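PDB 4CPD: alcohol dehydrogenase from Thermus sp., which probably catalyses the reversible NAD-dependent oxidation of alcohols, as a zinc-containing member of the medium-chain dehydrogenase family. Local coordinates for residues G120-I125 / V341-R346; P140-E145 / A301-L306; G159-G164 / E186-L191; L252-V257 / P272-P277; W80-F85 / L297-V302. All blocks are in the same frame, centred on the assembly; numbering follows the deposited sequence.

Contact 1. Residues G120-I125 / V341-R346; sequences GAQAEI and VLLVVR
In the GroES-like catalytic domain, the loop carrying Gln122 and Glu124 lies over Leu343 and Val345 at the C-terminal end of the chain, where strand 341-344 runs between strands 28-37 and 319-322. No hydrogen bond crosses the contact; the side chains meet through their carbon atoms. Gln122 comes in with the flank of its aliphatic chain: its CG rests 4.0 Å from CD2 of Leu343, while the amide beyond reaches past the leucine. With chi1 at -69°, CG sits beside the backbone N and the chain then runs on extended. The amide is gripped at both atoms, OE1 by the hydroxyl of Tyr330 and NE2 by the carbonyl O of Gly36, which should fix its rotation. Gln122 is also the centre of an inverse gamma turn, and its side chain lies about 9 Å from the zinc ion held by Cys38, His59 and Asp152, so the contact stands behind the metal site rather than in it. Two residues on, the backbones draw closer, with the CA atoms of Glu124 and Val345 6.3 Å apart. The carboxylate of Glu124 turns to another strand, OE2 taking a hydrogen bond from the backbone N of Arg2, and only the base of the side chain meets the valine. There, one methyl does the touching: Val345 CG2 lies 3.9 Å from Glu124 CA and 4.0 Å from Glu124 CG.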
# COMPACT_ATOMS: atom_id res chain seq x y z
N GLY A 120 14.86 19.89 -21.84
CA GLY A 120 13.88 18.92 -22.31
C GLY A 120 14.11 18.20 -23.63
O GLY A 120 15.14 18.36 -24.26
N ALA A 121 13.12 17.40 -24.04
CA ALA A 121 13.29 16.41 -25.08
C ALA A 121 12.65 16.83 -26.40
O ALA A 121 12.92 16.24 -27.46
CB ALA A 121 12.74 15.05 -24.63
N GLN A 122 11.78 17.83 -26.34
CA GLN A 122 11.16 18.38 -27.55
C GLN A 122 12.18 19.27 -28.32
O GLN A 122 12.08 20.50 -28.39
CB GLN A 122 9.90 19.14 -27.16
CG GLN A 122 8.80 18.22 -26.67
CD GLN A 122 7.72 18.90 -25.87
OE1 GLN A 122 7.62 20.13 -25.83
NE2 GLN A 122 6.88 18.09 -25.23
N ALA A 123 13.19 18.62 -28.88
CA ALA A 123 14.36 19.28 -29.41
C ALA A 123 15.16 18.27 -30.21
O ALA A 123 14.95 17.06 -30.10
CB ALA A 123 15.19 19.81 -28.28
N GLU A 124 16.09 18.75 -31.02
CA GLU A 124 16.79 17.89 -31.94
C GLU A 124 17.84 17.05 -31.23
O GLU A 124 18.13 15.93 -31.66
CB GLU A 124 17.46 18.69 -33.04
CG GLU A 124 16.50 19.43 -33.94
CD GLU A 124 17.25 20.13 -35.05
OE1 GLU A 124 17.81 19.40 -35.88
OE2 GLU A 124 17.31 21.40 -35.06
N ILE A 125 18.41 17.59 -30.16
CA ILE A 125 19.42 16.87 -29.36
C ILE A 125 19.06 16.86 -27.87
O ILE A 125 18.61 17.87 -27.32
CB ILE A 125 20.83 17.51 -29.48
CG1 ILE A 125 21.23 17.76 -30.95
CG2 ILE A 125 21.89 16.62 -28.80
CD1 ILE A 125 21.48 16.50 -31.75
N VAL A 341 -0.29 13.30 -28.95
CA VAL A 341 0.50 13.99 -29.95
C VAL A 341 1.95 13.55 -29.91
O VAL A 341 2.59 13.56 -28.86
CB VAL A 341 0.46 15.51 -29.76
CG1 VAL A 341 1.18 16.20 -30.92
CG2 VAL A 341 -0.97 16.01 -29.69
N LEU A 342 2.46 13.20 -31.08
CA LEU A 342 3.86 12.86 -31.23
C LEU A 342 4.48 13.86 -32.20
O LEU A 342 3.91 14.14 -33.22
CB LEU A 342 3.97 11.44 -31.76
CG LEU A 342 4.55 10.41 -30.83
CD1 LEU A 342 3.90 10.43 -29.48
CD2 LEU A 342 4.44 9.02 -31.45
N LEU A 343 5.63 14.41 -31.84
CA LEU A 343 6.31 15.42 -32.66
C LEU A 343 7.42 14.77 -33.50
O LEU A 343 8.32 14.12 -32.97
CB LEU A 343 6.90 16.51 -31.77
CG LEU A 343 6.04 17.71 -31.34
CD1 LEU A 343 4.55 17.41 -31.31
CD2 LEU A 343 6.52 18.23 -29.98
N VAL A 344 7.36 14.96 -34.81
CA VAL A 344 8.39 14.46 -35.70
C VAL A 344 9.49 15.50 -35.79
O VAL A 344 9.24 16.63 -36.19
CB VAL A 344 7.87 14.20 -37.11
CG1 VAL A 344 8.97 13.52 -37.93
CG2 VAL A 344 6.61 13.34 -37.06
N VAL A 345 10.70 15.13 -35.40
CA VAL A 345 11.85 16.04 -35.47
C VAL A 345 12.80 15.65 -36.60
O VAL A 345 13.30 14.50 -36.68
CB VAL A 345 12.53 16.34 -34.08
CG1 VAL A 345 11.93 15.53 -32.94
CG2 VAL A 345 14.04 16.22 -34.12
N ARG A 346 13.00 16.63 -37.49
CA ARG A 346 13.63 16.42 -38.79
C ARG A 346 15.15 16.53 -38.65
O ARG A 346 15.81 15.64 -38.11
CB ARG A 346 13.06 17.44 -39.80

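Contact 2. Residues P140-E145 / A301-L306; sequences PNLSPE and AVLALL
With chi1 of 171°, Leu142 swings its CG opposite the backbone N and sends its isobutyl group at helix 295-307, where Leu303 and Leu306 receive it; those two share the other common leucine shape, CG beside the backbone N with chi1 near -70°. The forked end of Leu142 divides its work between them. CD1 goes to the backbone side of Leu306, 3.8 Å from Leu306 CB and equally near the carbonyl carbon of Leu306, so this methyl is set against the root of the residue and not against its isobutyl end. CD2 meets a methyl instead, lying 4.0 Å from CD2 of Leu303, and here the two leucines cross at about a right angle. Leu303 and Leu306 are three residues apart, close to one helical turn, and present neighbouring positions to the same incoming side chain. The helix keeps its regular bonding here: Leu306 N donates to Val302 O at 2.9 Å. All three leucines are buried, and no hydrogen bond joins the two segments. Just after Leu142, Ser143 takes the N-cap position of helix 144-147, its OG bonded to the backbone N of Arg146, so the chain turns into a helix directly behind the contact. Around this pairing, Leu142 also packs on Ala147 of that short helix, Leu303 on Ala150 in the following loop, and Leu306 on Leu154 of helix 153-163, placing helix 295-307 against successive pieces of the chain from 140 onward.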
# COMPACT_ATOMS: atom_id res chain seq x y z
N PRO A 140 15.97 -5.28 -31.83
CA PRO A 140 16.16 -5.09 -33.27
C PRO A 140 14.87 -4.91 -34.12
O PRO A 140 14.91 -4.24 -35.15
CB PRO A 140 16.95 -6.35 -33.69
CG PRO A 140 16.71 -7.36 -32.61
CD PRO A 140 16.49 -6.58 -31.36
N ASN A 141 13.74 -5.45 -33.69
CA ASN A 141 12.55 -5.41 -34.53
C ASN A 141 11.42 -4.54 -34.03
O ASN A 141 10.25 -4.92 -34.11
CB ASN A 141 12.04 -6.83 -34.79
CG ASN A 141 11.76 -7.08 -36.26
OD1 ASN A 141 12.50 -6.59 -37.13
ND2 ASN A 141 10.69 -7.81 -36.55
N LEU A 142 11.76 -3.36 -33.51
CA LEU A 142 10.78 -2.54 -32.79
C LEU A 142 10.76 -1.12 -33.35
O LEU A 142 11.80 -0.44 -33.42
CB LEU A 142 11.11 -2.54 -31.30
CG LEU A 142 10.32 -1.58 -30.39
CD1 LEU A 142 8.92 -2.08 -30.27
CD2 LEU A 142 10.94 -1.45 -29.01
N SER A 143 9.59 -0.67 -33.75
CA SER A 143 9.48 0.66 -34.30
C SER A 143 9.63 1.75 -33.22
O SER A 143 9.08 1.63 -32.10
CB SER A 143 8.14 0.82 -34.99
OG SER A 143 7.09 1.07 -34.08
N PRO A 144 10.36 2.83 -33.54
CA PRO A 144 10.50 3.96 -32.60
C PRO A 144 9.17 4.51 -32.11
O PRO A 144 9.08 4.93 -30.97
CB PRO A 144 11.20 5.04 -33.44
CG PRO A 144 11.91 4.29 -34.52
CD PRO A 144 11.13 3.02 -34.77
N GLU A 145 8.14 4.51 -32.94
CA GLU A 145 6.86 5.06 -32.52
C GLU A 145 6.19 4.16 -31.51
O GLU A 145 5.35 4.60 -30.75
CB GLU A 145 5.93 5.39 -33.71
CG GLU A 145 5.44 4.24 -34.56
CD GLU A 145 6.47 3.72 -35.58
OE1 GLU A 145 7.68 4.05 -35.52
OE2 GLU A 145 6.05 2.92 -36.45
N ALA A 301 11.15 -5.17 -19.26
CA ALA A 301 10.02 -6.06 -19.51
C ALA A 301 9.07 -5.43 -20.48
O ALA A 301 8.51 -6.11 -21.32
CB ALA A 301 9.29 -6.38 -18.23
N VAL A 302 8.87 -4.12 -20.36
CA VAL A 302 7.93 -3.43 -21.25
C VAL A 302 8.43 -3.52 -22.69
O VAL A 302 7.71 -3.91 -23.59
CB VAL A 302 7.71 -1.98 -20.80
CG1 VAL A 302 6.97 -1.18 -21.85
CG2 VAL A 302 6.94 -1.97 -19.49
N LEU A 303 9.69 -3.19 -22.89
CA LEU A 303 10.32 -3.35 -24.20
C LEU A 303 10.16 -4.78 -24.79
O LEU A 303 9.83 -4.95 -25.96
CB LEU A 303 11.81 -2.99 -24.13
CG LEU A 303 12.11 -1.50 -23.93
CD1 LEU A 303 13.60 -1.20 -23.76
CD2 LEU A 303 11.58 -0.69 -25.09
N ALA A 304 10.41 -5.81 -24.00
CA ALA A 304 10.25 -7.16 -24.50
C ALA A 304 8.79 -7.37 -24.99
O ALA A 304 8.55 -8.04 -25.98
CB ALA A 304 10.66 -8.18 -23.43
N LEU A 305 7.82 -6.79 -24.29
CA LEU A 305 6.43 -6.95 -24.67
C LEU A 305 6.13 -6.18 -25.97
O LEU A 305 5.36 -6.64 -26.84
CB LEU A 305 5.49 -6.50 -23.55
CG LEU A 305 5.33 -7.39 -22.32
CD1 LEU A 305 4.57 -6.64 -21.26
CD2 LEU A 305 4.56 -8.65 -22.63
N LEU A 306 6.73 -4.99 -26.09
CA LEU A 306 6.51 -4.16 -27.26
C LEU A 306 7.13 -4.85 -28.48
O LEU A 306 6.49 -5.02 -29.51
CB LEU A 306 7.14 -2.81 -27.04
CG LEU A 306 6.45 -1.91 -26.03
CD1 LEU A 306 7.28 -0.66 -25.79
CD2 LEU A 306 5.08 -1.50 -26.52

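Contact 3. Residues G159-G164 / E186-L191; sequences GGLIQG and EVAQVL
Within 186-191, Val187 is the first residue to meet helix 153-163, at Leu161. Its chi1 of 170° sets CG1 opposite the backbone N, and this methyl lies 3.6 Å from CD1 of Leu161, with Val187 CB hardly farther from the same methyl. The two side chains slide past each other in opposite directions instead of meeting end on. Val187 also packs on Tyr158 and Leu154, about one and two turns back from Leu161. Ala188 comes next and is small enough for Leu161 to lie close to the helix backbone: Leu161 CD1 is 3.9 Å from the backbone N of Ala188 and 4.3 Å from Ala188 CB. One leucine methyl is thus laid across two consecutive residues. Val190 turns elsewhere, onto Arg310 and Leu311. At Leu191 the chain leaves the helical conformation, though its N still bonds to Val187 O at 2.9 Å, and its side chain reaches back to the partner helix. Leu191 CD2 lies 3.9 Å from CD1 of Ile162, the two chains crossing at about a right angle, and Leu166 lies against Leu191 as well. The glycine-rich turn of the Rossmann fold leads into helix 179-190, whose first turn holds Val180, an NAD-binding residue; Leu161 remains about 12 Å from the cofactor. With apolar side chains carrying the contact and no hydrogen bond between the segments, the two helices are probably held here by close fit and burial of apolar surface, without a directional bond to fix their register.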
# COMPACT_ATOMS: atom_id res chain seq x y z
N GLY A 159 3.67 -0.25 -14.31
CA GLY A 159 4.19 -0.20 -12.95
C GLY A 159 3.04 -0.14 -11.96
O GLY A 159 3.00 -0.90 -10.98
N GLY A 160 2.08 0.74 -12.24
CA GLY A 160 0.93 0.88 -11.39
C GLY A 160 0.26 -0.46 -11.15
O GLY A 160 -0.09 -0.78 -10.01
N LEU A 161 0.11 -1.23 -12.22
CA LEU A 161 -0.58 -2.51 -12.16
C LEU A 161 0.25 -3.59 -11.51
O LEU A 161 -0.29 -4.41 -10.74
CB LEU A 161 -1.00 -2.97 -13.54
CG LEU A 161 -2.04 -2.09 -14.19
CD1 LEU A 161 -2.17 -2.46 -15.66
CD2 LEU A 161 -3.36 -2.21 -13.47
N ILE A 162 1.55 -3.63 -11.79
CA ILE A 162 2.39 -4.63 -11.09
C ILE A 162 2.45 -4.39 -9.57
O ILE A 162 2.34 -5.34 -8.77
CB ILE A 162 3.81 -4.68 -11.64
CG1 ILE A 162 3.79 -5.06 -13.12
CG2 ILE A 162 4.65 -5.67 -10.86
CD1 ILE A 162 3.30 -6.44 -13.42
N GLN A 163 2.60 -3.12 -9.18
CA GLN A 163 2.65 -2.76 -7.78
C GLN A 163 1.30 -3.05 -7.14
O GLN A 163 1.23 -3.46 -5.97
CB GLN A 163 3.09 -1.30 -7.62
CG GLN A 163 4.60 -1.09 -7.86
CD GLN A 163 4.97 0.34 -8.20
OE1 GLN A 163 4.25 1.27 -7.86
NE2 GLN A 163 6.10 0.53 -8.89
N GLY A 164 0.24 -2.88 -7.91
CA GLY A 164 -1.12 -3.20 -7.45
C GLY A 164 -1.39 -4.69 -7.37
O GLY A 164 -2.49 -5.11 -7.04
N GLU A 186 -5.00 -1.79 -21.84
CA GLU A 186 -4.36 -2.77 -22.71
C GLU A 186 -3.52 -3.73 -21.89
O GLU A 186 -3.62 -4.92 -22.08
CB GLU A 186 -3.48 -2.07 -23.74
CG GLU A 186 -3.12 -2.92 -24.96
CD GLU A 186 -2.28 -2.17 -26.00
OE1 GLU A 186 -2.17 -0.93 -25.96
OE2 GLU A 186 -1.75 -2.83 -26.90
N VAL A 187 -2.70 -3.21 -20.97
CA VAL A 187 -1.80 -4.05 -20.17
C VAL A 187 -2.63 -5.01 -19.35
O VAL A 187 -2.35 -6.22 -19.31
CB VAL A 187 -0.94 -3.22 -19.20
CG1 VAL A 187 -0.20 -4.14 -18.22
CG2 VAL A 187 0.04 -2.34 -19.95
N ALA A 188 -3.66 -4.48 -18.69
CA ALA A 188 -4.47 -5.32 -17.83
C ALA A 188 -4.97 -6.54 -18.60
O ALA A 188 -4.90 -7.68 -18.13
CB ALA A 188 -5.62 -4.54 -17.25
N GLN A 189 -5.44 -6.29 -19.81
CA GLN A 189 -5.81 -7.36 -20.76
C GLN A 189 -4.75 -8.44 -20.91
O GLN A 189 -4.97 -9.57 -20.59
CB GLN A 189 -6.06 -6.79 -22.15
CG GLN A 189 -6.89 -7.70 -23.02
CD GLN A 189 -8.35 -7.64 -22.62
OE1 GLN A 189 -8.81 -6.63 -22.13
NE2 GLN A 189 -9.07 -8.74 -22.84
N VAL A 190 -3.57 -8.05 -21.31
CA VAL A 190 -2.49 -9.00 -21.52
C VAL A 190 -1.99 -9.69 -20.22
O VAL A 190 -1.40 -10.76 -20.28
CB VAL A 190 -1.37 -8.27 -22.28
CG1 VAL A 190 -0.09 -9.09 -22.35
CG2 VAL A 190 -1.89 -7.86 -23.65
N LEU A 191 -2.23 -9.08 -19.06
CA LEU A 191 -1.87 -9.70 -17.79
C LEU A 191 -3.00 -10.58 -17.26
O LEU A 191 -2.96 -11.02 -16.11
CB LEU A 191 -1.46 -8.64 -16.78
CG LEU A 191 0.03 -8.31 -16.76
CD1 LEU A 191 0.57 -7.99 -18.14
CD2 LEU A 191 0.28 -7.17 -15.77

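Contact 4. Residues L252-V257 / P272-P277; sequences LALEMV and PSFPFP
Leu254 is the knuckle of helix 247-256 that enters among Phe274, Phe276 and Pro277 of strand 273-277. Its CD1 reaches all three. Phe274 takes the methyl at its ring edge, with CE2 3.8 Å from Leu254 CD1. Phe276 receives it in an off-centre CH-pi contact: Leu254 CD1 stands 4.2 Å from the ring centroid, 29° off the normal. The second methyl joins in on the same ring, Leu254 CD2 lying 4.0 Å from Phe276 CZ. Pro277 closes the group with CD 4.1 Å from Leu254 CD1. Leu254 crosses both phenylalanines at about a right angle, although the helix and strand axes run nearly parallel, 13° apart and 9.4 Å at closest approach. Phe276 is brought in by a chi1 of -163°, which carries its ring opposite the backbone N. Cutting Leu254 back to an alanine is likely to open a gap between the helix and the two aromatic rings and to leave Phe276 without its CH-pi partner. Farther out, Leu254 also packs on Val263, Leu286 and Phe288 of the parallel sheet, and Lys284 NZ bonds to the carbonyl O atoms of Leu254, Glu255 and Val257 around the end of the helix. Beyond the strand lies the second subunit: Phe276 makes an edge-to-face contact with Phe288 of that subunit, and strand 273-277 pairs in an antiparallel ladder with a strand there. Helix 247-256 therefore backs a dimer interface of the kind in which Rossmann-type coenzyme domains of this alcohol dehydrogenase family join edge to edge.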
# COMPACT_ATOMS: atom_id res chain seq x y z
N LEU A 252 -13.24 8.03 -4.79
CA LEU A 252 -13.95 7.14 -5.67
C LEU A 252 -13.26 5.78 -5.73
O LEU A 252 -13.91 4.75 -5.56
CB LEU A 252 -14.04 7.75 -7.05
CG LEU A 252 -15.22 7.26 -7.87
CD1 LEU A 252 -16.55 7.74 -7.28
CD2 LEU A 252 -15.05 7.74 -9.30
N ALA A 253 -11.96 5.79 -5.96
CA ALA A 253 -11.20 4.56 -6.04
C ALA A 253 -11.34 3.74 -4.77
O ALA A 253 -11.52 2.50 -4.84
CB ALA A 253 -9.73 4.85 -6.32
N LEU A 254 -11.27 4.43 -3.63
CA LEU A 254 -11.33 3.78 -2.32
C LEU A 254 -12.72 3.26 -1.94
O LEU A 254 -12.86 2.25 -1.26
CB LEU A 254 -10.79 4.72 -1.24
CG LEU A 254 -9.27 4.88 -1.35
CD1 LEU A 254 -8.80 6.09 -0.58
CD2 LEU A 254 -8.51 3.65 -0.87
N GLU A 255 -13.76 3.93 -2.41
CA GLU A 255 -15.10 3.44 -2.23
C GLU A 255 -15.36 2.23 -3.15
O GLU A 255 -15.90 1.20 -2.75
CB GLU A 255 -16.08 4.56 -2.55
CG GLU A 255 -17.46 4.32 -1.96
CD GLU A 255 -18.42 5.47 -2.20
OE1 GLU A 255 -18.01 6.51 -2.76
OE2 GLU A 255 -19.60 5.33 -1.80
N MET A 256 -14.95 2.38 -4.40
CA MET A 256 -15.19 1.40 -5.44
C MET A 256 -14.54 0.02 -5.17
O MET A 256 -15.17 -1.03 -5.35
CB MET A 256 -14.66 2.03 -6.71
CG MET A 256 -14.79 1.27 -8.00
SD MET A 256 -14.07 2.29 -9.31
CE MET A 256 -15.11 3.74 -9.31
N VAL A 257 -13.28 0.02 -4.74
CA VAL A 257 -12.49 -1.21 -4.65
C VAL A 257 -13.15 -2.14 -3.65
O VAL A 257 -13.72 -1.67 -2.68
CB VAL A 257 -11.01 -0.92 -4.24
CG1 VAL A 257 -10.94 -0.42 -2.80
CG2 VAL A 257 -10.12 -2.14 -4.43
N PRO A 272 -2.98 19.31 -1.00
CA PRO A 272 -1.99 18.77 -0.07
C PRO A 272 -2.46 17.45 0.55
O PRO A 272 -1.64 16.68 1.04
CB PRO A 272 -1.86 19.87 0.98
CG PRO A 272 -3.21 20.52 0.99
CD PRO A 272 -3.77 20.39 -0.40
N SER A 273 -3.76 17.19 0.50
CA SER A 273 -4.32 16.04 1.18
C SER A 273 -5.70 15.62 0.64
O SER A 273 -6.32 16.33 -0.15
CB SER A 273 -4.44 16.33 2.68
OG SER A 273 -5.77 16.74 2.99
N PHE A 274 -6.15 14.45 1.08
CA PHE A 274 -7.51 13.97 0.83
C PHE A 274 -7.98 13.06 1.99
O PHE A 274 -7.15 12.44 2.66
CB PHE A 274 -7.57 13.22 -0.53
CG PHE A 274 -6.96 11.84 -0.49
CD1 PHE A 274 -5.62 11.66 -0.76
CD2 PHE A 274 -7.73 10.73 -0.18
CE1 PHE A 274 -5.05 10.39 -0.71
CE2 PHE A 274 -7.17 9.47 -0.13
CZ PHE A 274 -5.83 9.30 -0.40
N PRO A 275 -9.31 12.96 2.21
CA PRO A 275 -9.80 12.15 3.34
C PRO A 275 -9.77 10.63 3.10
O PRO A 275 -10.50 10.11 2.25
CB PRO A 275 -11.25 12.63 3.50
CG PRO A 275 -11.67 13.05 2.12
CD PRO A 275 -10.42 13.51 1.41
N PHE A 276 -8.91 9.94 3.84
CA PHE A 276 -8.77 8.48 3.71
C PHE A 276 -9.65 7.86 4.75
O PHE A 276 -9.55 8.25 5.91
CB PHE A 276 -7.33 8.05 3.96
CG PHE A 276 -7.03 6.68 3.47
CD1 PHE A 276 -7.47 5.58 4.16
CD2 PHE A 276 -6.29 6.49 2.32
CE1 PHE A 276 -7.21 4.30 3.71
CE2 PHE A 276 -6.02 5.21 1.85
CZ PHE A 276 -6.48 4.11 2.55
N PRO A 277 -10.52 6.90 4.37
CA PRO A 277 -11.43 6.28 5.32
C PRO A 277 -10.67 5.55 6.41
O PRO A 277 -9.74 4.79 6.12
CB PRO A 277 -12.22 5.28 4.48
CG PRO A 277 -11.46 5.11 3.22
CD PRO A 277 -10.78 6.42 3.00

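Contact 5. Residues W80-F85 / L297-V302; sequences WVVGPF and LYIDAV
Ile299 reaches Pro84 and Val82 with a single methyl, at the end of a fully stretched chain. Its chi1 of -166° puts CG1 opposite the backbone N, chi2 of 167° continues the line, and CD1 is carried well out from helix 295-307. There CD1 lies 4.0 Å from CD of Pro84, the isoleucine crossing the proline ring at about a right angle. Val82 offers CG1 at a looser 4.4 Å from the same methyl. At Gly83, between them, the backbone itself comes near, its carbonyl carbon 4.5 Å from Ile299 CD1. Other side chains of this turn look elsewhere. Leu297 lays its CB over one face of the Tyr298 ring, 4.1 Å above the plane and over its centre. Asp300 forms a salt bridge from OD1 to Arg136 NE, and as Arg136 also bonds through its backbone to Val82, this charge pair ties the helix to the strand beside 80-82. The helix is kinked here, the N atoms of Asp300 and Ala301 lacking bonds to the preceding turn. At the far end of segment 80-85, Phe85 touches NAD and packs on Asp152, a ligand of the zinc ion, while Pro84 lies against Val295 and His296. The contact lies beside the cleft between catalytic and coenzyme domains, the side chain of Pro84 about 10 Å from both zinc and NAD, where metal and cofactor meet in zinc-containing alcohol dehydrogenases.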
# COMPACT_ATOMS: atom_id res chain seq x y z
N TRP A 80 19.78 3.07 -31.77
CA TRP A 80 18.44 3.50 -31.44
C TRP A 80 18.20 3.28 -29.95
O TRP A 80 18.44 2.19 -29.43
CB TRP A 80 17.39 2.74 -32.25
CG TRP A 80 17.25 3.28 -33.63
CD1 TRP A 80 17.92 2.87 -34.73
CD2 TRP A 80 16.40 4.36 -34.05
NE1 TRP A 80 17.55 3.62 -35.81
CE2 TRP A 80 16.62 4.54 -35.43
CE3 TRP A 80 15.49 5.17 -33.41
CZ2 TRP A 80 15.95 5.51 -36.17
CZ3 TRP A 80 14.82 6.13 -34.16
CH2 TRP A 80 15.06 6.29 -35.52
N VAL A 81 17.72 4.31 -29.28
CA VAL A 81 17.52 4.24 -27.84
C VAL A 81 16.24 4.93 -27.38
O VAL A 81 15.66 5.79 -28.07
CB VAL A 81 18.68 4.85 -27.04
CG1 VAL A 81 19.96 4.06 -27.26
CG2 VAL A 81 18.84 6.34 -27.39
N VAL A 82 15.82 4.51 -26.20
CA VAL A 82 14.77 5.14 -25.48
C VAL A 82 15.19 5.21 -23.98
O VAL A 82 16.12 4.51 -23.53
CB VAL A 82 13.49 4.38 -25.71
CG1 VAL A 82 13.47 3.13 -24.86
CG2 VAL A 82 12.29 5.25 -25.35
N GLY A 83 14.57 6.08 -23.21
CA GLY A 83 14.96 6.22 -21.81
C GLY A 83 13.80 6.68 -20.97
O GLY A 83 12.86 7.27 -21.50
N PRO A 84 13.84 6.38 -19.67
CA PRO A 84 12.86 6.91 -18.72
C PRO A 84 12.80 8.44 -18.72
O PRO A 84 13.80 9.10 -18.91
CB PRO A 84 13.40 6.45 -17.38
CG PRO A 84 14.16 5.22 -17.70
CD PRO A 84 14.82 5.52 -19.00
N PHE A 85 11.61 8.97 -18.49
CA PHE A 85 11.43 10.39 -18.38
C PHE A 85 12.10 11.01 -17.16
O PHE A 85 12.19 12.21 -17.05
CB PHE A 85 9.94 10.72 -18.38
CG PHE A 85 9.22 10.35 -17.11
CD1 PHE A 85 9.17 11.23 -16.03
CD2 PHE A 85 8.50 9.17 -17.04
CE1 PHE A 85 8.45 10.91 -14.88
CE2 PHE A 85 7.79 8.84 -15.89
CZ PHE A 85 7.77 9.71 -14.82
N LEU A 297 12.60 0.24 -13.26
CA LEU A 297 12.36 -1.07 -12.73
C LEU A 297 11.64 -1.95 -13.77
O LEU A 297 11.87 -3.13 -13.79
CB LEU A 297 11.52 -0.98 -11.45
CG LEU A 297 11.48 -2.28 -10.61
CD1 LEU A 297 12.86 -2.64 -10.12
CD2 LEU A 297 10.53 -2.15 -9.42
N TYR A 298 10.81 -1.35 -14.63
CA TYR A 298 9.92 -2.06 -15.53
C TYR A 298 10.30 -1.99 -16.99
O TYR A 298 9.84 -2.78 -17.79
CB TYR A 298 8.52 -1.48 -15.37
CG TYR A 298 8.05 -1.52 -13.93
CD1 TYR A 298 7.85 -2.74 -13.30
CD2 TYR A 298 7.82 -0.36 -13.21
CE1 TYR A 298 7.44 -2.80 -11.98
CE2 TYR A 298 7.41 -0.40 -11.90
CZ TYR A 298 7.23 -1.63 -11.30
OH TYR A 298 6.82 -1.70 -10.01
N ILE A 299 11.14 -1.05 -17.37
CA ILE A 299 11.35 -0.75 -18.78
C ILE A 299 11.83 -1.94 -19.60
O ILE A 299 11.44 -2.08 -20.73
CB ILE A 299 12.32 0.44 -18.95
CG1 ILE A 299 12.26 0.97 -20.38
CG2 ILE A 299 13.75 0.04 -18.61
CD1 ILE A 299 12.93 2.31 -20.52
N ASP A 300 12.65 -2.82 -19.04
CA ASP A 300 13.18 -3.95 -19.82
C ASP A 300 12.06 -4.92 -20.20
O ASP A 300 12.00 -5.38 -21.34
CB ASP A 300 14.32 -4.66 -19.08
CG ASP A 300 15.55 -3.75 -18.90
OD1 ASP A 300 16.08 -3.28 -19.92
OD2 ASP A 300 15.95 -3.44 -17.75
N ALA A 301 11.15 -5.17 -19.26
CA ALA A 301 10.02 -6.06 -19.51
C ALA A 301 9.07 -5.43 -20.48
O ALA A 301 8.51 -6.11 -21.32
CB ALA A 301 9.29 -6.38 -18.23
N VAL A 302 8.87 -4.12 -20.36
CA VAL A 302 7.93 -3.43 -21.25
C VAL A 302 8.43 -3.52 -22.69
O VAL A 302 7.71 -3.91 -23.59
CB VAL A 302 7.71 -1.98 -20.80
CG1 VAL A 302 6.97 -1.18 -21.85
CG2 VAL A 302 6.94 -1.97 -19.49

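All five contacts are mostly buried and, between their segments, apolar; place in the fold separates them. Contact 1 stays within the catalytic domain, contact 4 within the coenzyme domain, and their centres lie about 38 Å apart; contact 4 alone touches the second subunit and alone uses aromatic rings. Contacts 2 and 5 share helix 295-307 and touch directly, Leu303 CD2 lying 4.3 Å from Val82 CG1, so successive turns of one helix meet a strand end and then a loop. Contact 3 pairs two helices, more open at Ile162 and Leu191. The polar ends of Gln122, Glu124 and Asp300 find their partners outside the paired segments.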